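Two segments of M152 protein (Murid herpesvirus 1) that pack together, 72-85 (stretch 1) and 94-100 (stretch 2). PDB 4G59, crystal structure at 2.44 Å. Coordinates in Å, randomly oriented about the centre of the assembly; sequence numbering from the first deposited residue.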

ATOM      1  N   ALA B  72      15.984 -10.978  14.908  1.00 40.08           N
ATOM      2  CA  ALA B  72      17.040 -10.182  15.517  1.00 41.02           C
ATOM      3  C   ALA B  72      17.417  -8.986  14.630  1.00 40.05           C
ATOM      4  O   ALA B  72      17.718  -7.921  15.142  1.00 43.11           O
ATOM      5  N   PHE B  73      17.396  -9.157  13.312  1.00 43.46           N
ATOM      6  CA  PHE B  73      17.704  -8.056  12.396  1.00 40.93           C
ATOM      7  C   PHE B  73      16.676  -6.933  12.539  1.00 42.25           C
ATOM      8  O   PHE B  73      17.024  -5.742  12.601  1.00 43.28           O
ATOM      9  N   PHE B  74      15.407  -7.321  12.611  1.00 37.43           N
ATOM     10  CA  PHE B  74      14.324  -6.356  12.732  1.00 39.52           C
ATOM     11  C   PHE B  74      14.316  -5.692  14.091  1.00 41.41           C
ATOM     12  O   PHE B  74      13.970  -4.510  14.200  1.00 42.76           O
ATOM     13  N   VAL B  75      14.659  -6.459  15.128  1.00 42.26           N
ATOM     14  CA  VAL B  75      14.845  -5.881  16.462  1.00 37.85           C
ATOM     15  C   VAL B  75      15.922  -4.807  16.403  1.00 37.82           C
ATOM     16  O   VAL B  75      15.772  -3.740  17.005  1.00 38.21           O
ATOM     17  N   GLU B  76      16.977  -5.065  15.634  1.00 35.38           N
ATOM     18  CA  GLU B  76      18.023  -4.063  15.452  1.00 35.60           C
ATOM     19  C   GLU B  76      17.498  -2.844  14.718  1.00 40.19           C
ATOM     20  O   GLU B  76      17.798  -1.721  15.115  1.00 45.55           O
ATOM     21  N   GLN B  77      16.709  -3.051  13.659  1.00 43.57           N
ATOM     22  CA  GLN B  77      16.174  -1.910  12.908  1.00 42.51           C
ATOM     23  C   GLN B  77      15.297  -1.043  13.803  1.00 39.55           C
ATOM     24  O   GLN B  77      15.280   0.169  13.659  1.00 41.63           O
ATOM     25  N   GLU B  78      14.589  -1.657  14.742  1.00 39.15           N
ATOM     26  CA  GLU B  78      13.716  -0.882  15.610  1.00 38.69           C
ATOM     27  C   GLU B  78      14.515   0.071  16.507  1.00 46.40           C
ATOM     28  O   GLU B  78      14.190   1.263  16.616  1.00 47.39           O
ATOM     29  N   ARG B  79      15.565  -0.463  17.129  1.00 43.24           N
ATOM     30  CA  ARG B  79      16.545   0.337  17.846  1.00 42.38           C
ATOM     31  C   ARG B  79      17.203   1.384  16.939  1.00 45.40           C
ATOM     32  O   ARG B  79      17.207   2.570  17.260  1.00 46.26           O
ATOM     33  N   PHE B  80      17.758   0.949  15.811  1.00 45.35           N
ATOM     34  CA  PHE B  80      18.498   1.854  14.933  1.00 43.56           C
ATOM     35  C   PHE B  80      17.658   3.035  14.445  1.00 45.11           C
ATOM     36  O   PHE B  80      18.107   4.179  14.458  1.00 49.05           O
ATOM     37  N   VAL B  81      16.441   2.743  14.001  1.00 46.82           N
ATOM     38  CA  VAL B  81      15.567   3.754  13.406  1.00 47.94           C
ATOM     39  C   VAL B  81      15.053   4.708  14.489  1.00 47.37           C
ATOM     40  O   VAL B  81      14.817   5.897  14.220  1.00 49.32           O
ATOM     41  N   TYR B  82      14.901   4.190  15.710  1.00 47.50           N
ATOM     42  CA  TYR B  82      14.506   5.017  16.848  1.00 48.45           C
ATOM     43  C   TYR B  82      15.584   6.050  17.186  1.00 54.67           C
ATOM     44  O   TYR B  82      15.280   7.241  17.292  1.00 56.88           O
ATOM     45  N   GLU B  83      16.831   5.606  17.356  1.00 51.29           N
ATOM     46  CA  GLU B  83      17.943   6.539  17.571  1.00 52.92           C
ATOM     47  C   GLU B  83      18.004   7.574  16.454  1.00 54.99           C
ATOM     48  O   GLU B  83      18.046   8.768  16.725  1.00 57.06           O
ATOM     49  N   TYR B  84      18.005   7.106  15.205  1.00 51.11           N
ATOM     50  CA  TYR B  84      18.142   7.982  14.043  1.00 52.37           C
ATOM     51  C   TYR B  84      17.115   9.095  14.074  1.00 54.20           C
ATOM     52  O   TYR B  84      17.469  10.270  13.951  1.00 50.70           O
ATOM     53  N   ILE B  85      15.851   8.713  14.244  1.00 52.23           N
ATOM     54  CA  ILE B  85      14.742   9.662  14.246  1.00 54.36           C
ATOM     55  C   ILE B  85      14.865  10.709  15.365  1.00 60.56           C
ATOM     56  O   ILE B  85      14.751  11.918  15.107  1.00 61.67           O
ATOM     57  N   PRO B  94       7.537   9.492   9.322  1.00 40.47           N
ATOM     58  CA  PRO B  94       7.727   8.099   8.905  1.00 41.91           C
ATOM     59  C   PRO B  94       8.944   7.970   7.988  1.00 42.32           C
ATOM     60  O   PRO B  94       9.282   8.917   7.267  1.00 42.92           O
ATOM     61  N   VAL B  95       9.603   6.816   8.043  1.00 37.06           N
ATOM     62  CA  VAL B  95      10.785   6.553   7.227  1.00 38.07           C
ATOM     63  C   VAL B  95      10.825   5.068   6.886  1.00 38.59           C
ATOM     64  O   VAL B  95      10.306   4.240   7.654  1.00 38.40           O
ATOM     65  N   VAL B  96      11.413   4.715   5.740  1.00 39.84           N
ATOM     66  CA  VAL B  96      11.593   3.291   5.408  1.00 33.74           C
ATOM     67  C   VAL B  96      13.055   2.963   5.139  1.00 34.39           C
ATOM     68  O   VAL B  96      13.756   3.722   4.462  1.00 36.60           O
ATOM     69  N   PHE B  97      13.503   1.817   5.641  1.00 37.39           N
ATOM     70  CA  PHE B  97      14.790   1.256   5.216  1.00 37.73           C
ATOM     71  C   PHE B  97      14.608  -0.073   4.503  1.00 35.13           C
ATOM     72  O   PHE B  97      13.921  -0.975   4.997  1.00 33.77           O
ATOM     73  N   GLU B  98      15.248  -0.192   3.348  1.00 34.62           N
ATOM     74  CA  GLU B  98      15.138  -1.385   2.524  1.00 35.19           C
ATOM     75  C   GLU B  98      16.515  -2.023   2.334  1.00 38.05           C
ATOM     76  O   GLU B  98      17.419  -1.395   1.760  1.00 38.63           O
ATOM     77  N   TYR B  99      16.686  -3.252   2.824  1.00 37.50           N
ATOM     78  CA  TYR B  99      17.927  -3.994   2.620  1.00 35.74           C
ATOM     79  C   TYR B  99      17.739  -5.079   1.562  1.00 40.19           C
ATOM     80  O   TYR B  99      17.064  -6.078   1.807  1.00 39.40           O
ATOM     81  N   ARG B 100      18.318  -4.890   0.382  1.00 40.76           N
ATOM     82  CA  ARG B 100      18.213  -5.916  -0.643  1.00 41.03           C
ATOM     83  C   ARG B 100      19.491  -6.748  -0.615  1.00 48.32           C
ATOM     84  O   ARG B 100      20.555  -6.264  -1.020  1.00 46.35           O
TER

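Residues 72–85, part of a longer helix, lie across a strand that begins at Val95, the two axes approaching to 10.6 Å with their N-to-C directions 137° apart. Because the directions are largely opposed, a walk up the strand from Pro94 is a walk back down the helix, from Ile85 toward Phe73. The alternation of an extended strand sorts the side chains: Val95, Phe97 and Tyr99 point toward the helix, while the residues between them do not reach it.

Pro94 precedes the strand, its CA-to-CB bond pointing away from the helix. Val95 makes the first contact. In the p rotamer, it sets CG1 3.7 Å from CG1 of Val81, and the same CG1 lies 4.3 Å from CD1 of Ile85. Val81 (t) and Ile85 (m, m) are four residues apart, one helical turn, so both present branched aliphatic groups to the same valine. Branched aliphatic side chains suit this buried, wholly apolar end of the contact, where methyl groups meet with no polar partner to satisfy. Val96 (t) then points away.

Phe97 (m, with chi2 at -90°) fills the middle of the contact, touching three helix residues. CZ of Phe97 lies 3.9 Å from CE2 of Phe80 (t), whose edge is directed toward the Phe97 face in an edge-to-face pair with planes at 65°. The edge of Phe97 meets Tyr84 (t), with CZ of Phe97 3.9 Å from CE2 of Tyr84, and CD2 of Phe97 lies 4.0 Å from CG2 of Val81. A flat, wholly apolar ring serves well here, offering both a face and an edge to its neighbours. Tyr84 keeps its hydroxyl satisfied elsewhere in the structure. Glu98 (t, t) is out of reach of the helix, as befits a charged residue that is partly exposed.

Tyr99 (m) combines an aromatic contact with a polar one. Phe73 (t) directs its edge at the Tyr99 face, with CZ of Phe73 3.3 Å from CD2 of Tyr99 and the planes nearly perpendicular at 84°. At the far end of the tyrosine, OH donates a very short hydrogen bond of 2.4 Å to OE1 of Gln77. Gln77 folds through m, m to bring its amide to this point, and its NE2 is hydrogen-bonded elsewhere in the structure. Tyrosine thus suits a buried site that has both a ring edge to cover and an acceptor to satisfy. Arg100 ends the walk, extended, exposed and clear of the helix.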

ATOM      1  CB  ALA B  72      18.264 -11.039  15.852  1.00 41.53           C
ATOM      2  CB  PHE B  73      17.748  -8.567  10.944  1.00 41.77           C
ATOM      3  CG  PHE B  73      18.042  -7.487   9.910  1.00 35.81           C
ATOM      4  CD1 PHE B  73      19.342  -7.085   9.646  1.00 35.27           C
ATOM      5  CD2 PHE B  73      17.008  -6.888   9.191  1.00 38.84           C
ATOM      6  CE1 PHE B  73      19.613  -6.088   8.692  1.00 36.70           C
ATOM      7  CE2 PHE B  73      17.278  -5.889   8.221  1.00 35.52           C
ATOM      8  CZ  PHE B  73      18.574  -5.502   7.980  1.00 34.44           C
ATOM      9  CB  PHE B  74      12.965  -7.011  12.485  1.00 36.89           C
ATOM     10  CG  PHE B  74      12.714  -7.360  11.049  1.00 36.26           C
ATOM     11  CD1 PHE B  74      13.012  -6.452  10.036  1.00 36.18           C
ATOM     12  CD2 PHE B  74      12.172  -8.603  10.710  1.00 38.81           C
ATOM     13  CE1 PHE B  74      12.776  -6.771   8.702  1.00 33.54           C
ATOM     14  CE2 PHE B  74      11.921  -8.933   9.382  1.00 35.32           C
ATOM     15  CZ  PHE B  74      12.234  -8.020   8.379  1.00 38.37           C
ATOM     16  CB  VAL B  75      15.141  -6.955  17.535  1.00 42.11           C
ATOM     17  CG1 VAL B  75      15.765  -6.332  18.784  1.00 38.68           C
ATOM     18  CG2 VAL B  75      13.860  -7.681  17.893  1.00 35.66           C
ATOM     19  CB  GLU B  76      19.245  -4.636  14.733  1.00 36.70           C
ATOM     20  CG  GLU B  76      20.283  -3.590  14.280  1.00 44.58           C
ATOM     21  CD  GLU B  76      20.901  -2.771  15.427  1.00 46.09           C
ATOM     22  OE1 GLU B  76      20.722  -3.145  16.605  1.00 46.45           O
ATOM     23  OE2 GLU B  76      21.567  -1.746  15.146  1.00 43.78           O
ATOM     24  CB  GLN B  77      15.382  -2.334  11.660  1.00 40.06           C
ATOM     25  CG  GLN B  77      16.157  -3.155  10.631  1.00 41.42           C
ATOM     26  CD  GLN B  77      17.494  -2.551  10.231  1.00 41.04           C
ATOM     27  OE1 GLN B  77      17.584  -1.387   9.832  1.00 36.46           O
ATOM     28  NE2 GLN B  77      18.541  -3.361  10.314  1.00 39.65           N
ATOM     29  CB  GLU B  78      12.772  -1.794  16.404  1.00 40.20           C
ATOM     30  CG  GLU B  78      11.708  -2.434  15.526  1.00 38.12           C
ATOM     31  CD  GLU B  78      10.598  -3.091  16.298  1.00 43.63           C
ATOM     32  OE1 GLU B  78       9.846  -3.869  15.682  1.00 46.99           O
ATOM     33  OE2 GLU B  78      10.447  -2.821  17.505  1.00 48.92           O
ATOM     34  CB  ARG B  79      17.631  -0.566  18.439  1.00 41.93           C
ATOM     35  CG  ARG B  79      18.407   0.090  19.562  1.00 39.90           C
ATOM     36  CD  ARG B  79      19.773  -0.528  19.764  1.00 45.48           C
ATOM     37  NE  ARG B  79      20.553  -0.603  18.530  1.00 52.01           N
ATOM     38  CZ  ARG B  79      21.219   0.414  17.995  1.00 45.80           C
ATOM     39  NH1 ARG B  79      21.199   1.599  18.579  1.00 52.73           N
ATOM     40  NH2 ARG B  79      21.899   0.250  16.869  1.00 48.56           N
ATOM     41  CB  PHE B  80      19.073   1.087  13.731  1.00 43.83           C
ATOM     42  CG  PHE B  80      19.601   1.985  12.623  1.00 43.03           C
ATOM     43  CD1 PHE B  80      20.694   2.817  12.834  1.00 39.18           C
ATOM     44  CD2 PHE B  80      19.005   1.980  11.361  1.00 40.84           C
ATOM     45  CE1 PHE B  80      21.180   3.643  11.796  1.00 43.25           C
ATOM     46  CE2 PHE B  80      19.482   2.796  10.322  1.00 42.72           C
ATOM     47  CZ  PHE B  80      20.571   3.632  10.539  1.00 39.51           C
ATOM     48  CB  VAL B  81      14.397   3.097  12.599  1.00 42.21           C
ATOM     49  CG1 VAL B  81      13.455   4.142  12.060  1.00 42.78           C
ATOM     50  CG2 VAL B  81      14.940   2.252  11.448  1.00 39.24           C
ATOM     51  CB  TYR B  82      14.173   4.162  18.073  1.00 46.84           C
ATOM     52  CG  TYR B  82      14.060   4.956  19.358  1.00 55.06           C
ATOM     53  CD1 TYR B  82      12.962   5.772  19.598  1.00 62.62           C
ATOM     54  CD2 TYR B  82      15.048   4.890  20.332  1.00 57.76           C
ATOM     55  CE1 TYR B  82      12.855   6.502  20.772  1.00 65.79           C
ATOM     56  CE2 TYR B  82      14.949   5.617  21.505  1.00 62.08           C
ATOM     57  CZ  TYR B  82      13.851   6.422  21.716  1.00 65.75           C
ATOM     58  OH  TYR B  82      13.742   7.154  22.875  1.00 68.12           O
ATOM     59  CB  GLU B  83      19.292   5.824  17.648  1.00 44.35           C
ATOM     60  CG  GLU B  83      19.353   4.647  18.599  1.00 54.90           C
ATOM     61  CD  GLU B  83      19.197   5.035  20.052  1.00 63.95           C
ATOM     62  OE1 GLU B  83      19.837   6.016  20.480  1.00 70.86           O
ATOM     63  OE2 GLU B  83      18.439   4.346  20.772  1.00 71.46           O
ATOM     64  CB  TYR B  84      17.979   7.174  12.761  1.00 48.12           C
ATOM     65  CG  TYR B  84      17.995   7.975  11.476  1.00 45.08           C
ATOM     66  CD1 TYR B  84      18.752   9.127  11.348  1.00 46.58           C
ATOM     67  CD2 TYR B  84      17.254   7.563  10.379  1.00 46.65           C
ATOM     68  CE1 TYR B  84      18.770   9.846  10.160  1.00 48.08           C
ATOM     69  CE2 TYR B  84      17.259   8.279   9.191  1.00 44.04           C
ATOM     70  CZ  TYR B  84      18.013   9.416   9.088  1.00 42.63           C
ATOM     71  OH  TYR B  84      18.018  10.121   7.908  1.00 40.19           O
ATOM     72  CB  ILE B  85      13.377   8.930  14.321  1.00 54.85           C
ATOM     73  CG1 ILE B  85      12.962   8.435  12.939  1.00 47.08           C
ATOM     74  CG2 ILE B  85      12.301   9.845  14.896  1.00 59.97           C
ATOM     75  CD1 ILE B  85      12.772   9.555  11.930  1.00 47.77           C
ATOM     76  CB  PRO B  94       6.426   7.773   8.155  1.00 35.51           C
ATOM     77  CG  PRO B  94       5.921   9.128   7.648  1.00 39.22           C
ATOM     78  CD  PRO B  94       6.339  10.114   8.712  1.00 43.55           C
ATOM     79  CB  VAL B  95      12.099   6.958   7.971  1.00 35.85           C
ATOM     80  CG1 VAL B  95      12.216   6.259   9.300  1.00 35.83           C
ATOM     81  CG2 VAL B  95      13.317   6.650   7.134  1.00 35.76           C
ATOM     82  CB  VAL B  96      10.744   2.844   4.163  1.00 35.16           C
ATOM     83  CG1 VAL B  96      10.840   1.321   3.938  1.00 32.17           C
ATOM     84  CG2 VAL B  96       9.303   3.258   4.301  1.00 32.79           C
ATOM     85  CB  PHE B  97      15.745   1.097   6.405  1.00 36.51           C
ATOM     86  CG  PHE B  97      16.405   2.382   6.799  1.00 44.21           C
ATOM     87  CD1 PHE B  97      17.623   2.758   6.219  1.00 40.93           C
ATOM     88  CD2 PHE B  97      15.803   3.245   7.710  1.00 40.29           C
ATOM     89  CE1 PHE B  97      18.240   3.952   6.555  1.00 38.08           C
ATOM     90  CE2 PHE B  97      16.431   4.456   8.042  1.00 43.72           C
ATOM     91  CZ  PHE B  97      17.654   4.798   7.460  1.00 39.92           C
ATOM     92  CB  GLU B  98      14.575  -0.977   1.181  1.00 38.54           C
ATOM     93  CG  GLU B  98      14.168  -2.100   0.294  1.00 42.37           C
ATOM     94  CD  GLU B  98      13.172  -1.637  -0.738  1.00 47.69           C
ATOM     95  OE1 GLU B  98      12.211  -0.924  -0.353  1.00 45.93           O
ATOM     96  OE2 GLU B  98      13.370  -1.974  -1.926  1.00 51.28           O
ATOM     97  CB  TYR B  99      18.383  -4.642   3.927  1.00 36.67           C
ATOM     98  CG  TYR B  99      18.648  -3.668   5.055  1.00 38.99           C
ATOM     99  CD1 TYR B  99      19.939  -3.223   5.337  1.00 37.63           C
ATOM    100  CD2 TYR B  99      17.608  -3.197   5.839  1.00 33.59           C
ATOM    101  CE1 TYR B  99      20.175  -2.332   6.386  1.00 40.03           C
ATOM    102  CE2 TYR B  99      17.828  -2.327   6.868  1.00 35.10           C
ATOM    103  CZ  TYR B  99      19.108  -1.893   7.149  1.00 36.98           C
ATOM    104  OH  TYR B  99      19.293  -1.022   8.195  1.00 35.21           O
ATOM    105  CB  ARG B 100      17.989  -5.297  -2.015  1.00 44.70           C
ATOM    106  CG  ARG B 100      17.619  -6.312  -3.072  1.00 51.34           C
ATOM    107  CD  ARG B 100      16.984  -5.652  -4.291  1.00 68.59           C
ATOM    108  NE  ARG B 100      17.129  -6.468  -5.494  1.00 61.49           N
ATOM    109  CZ  ARG B 100      18.240  -6.502  -6.220  1.00 67.70           C
ATOM    110  NH1 ARG B 100      19.291  -5.774  -5.855  1.00 77.15           N
ATOM    111  NH2 ARG B 100      18.310  -7.261  -7.303  1.00 67.75           N
TER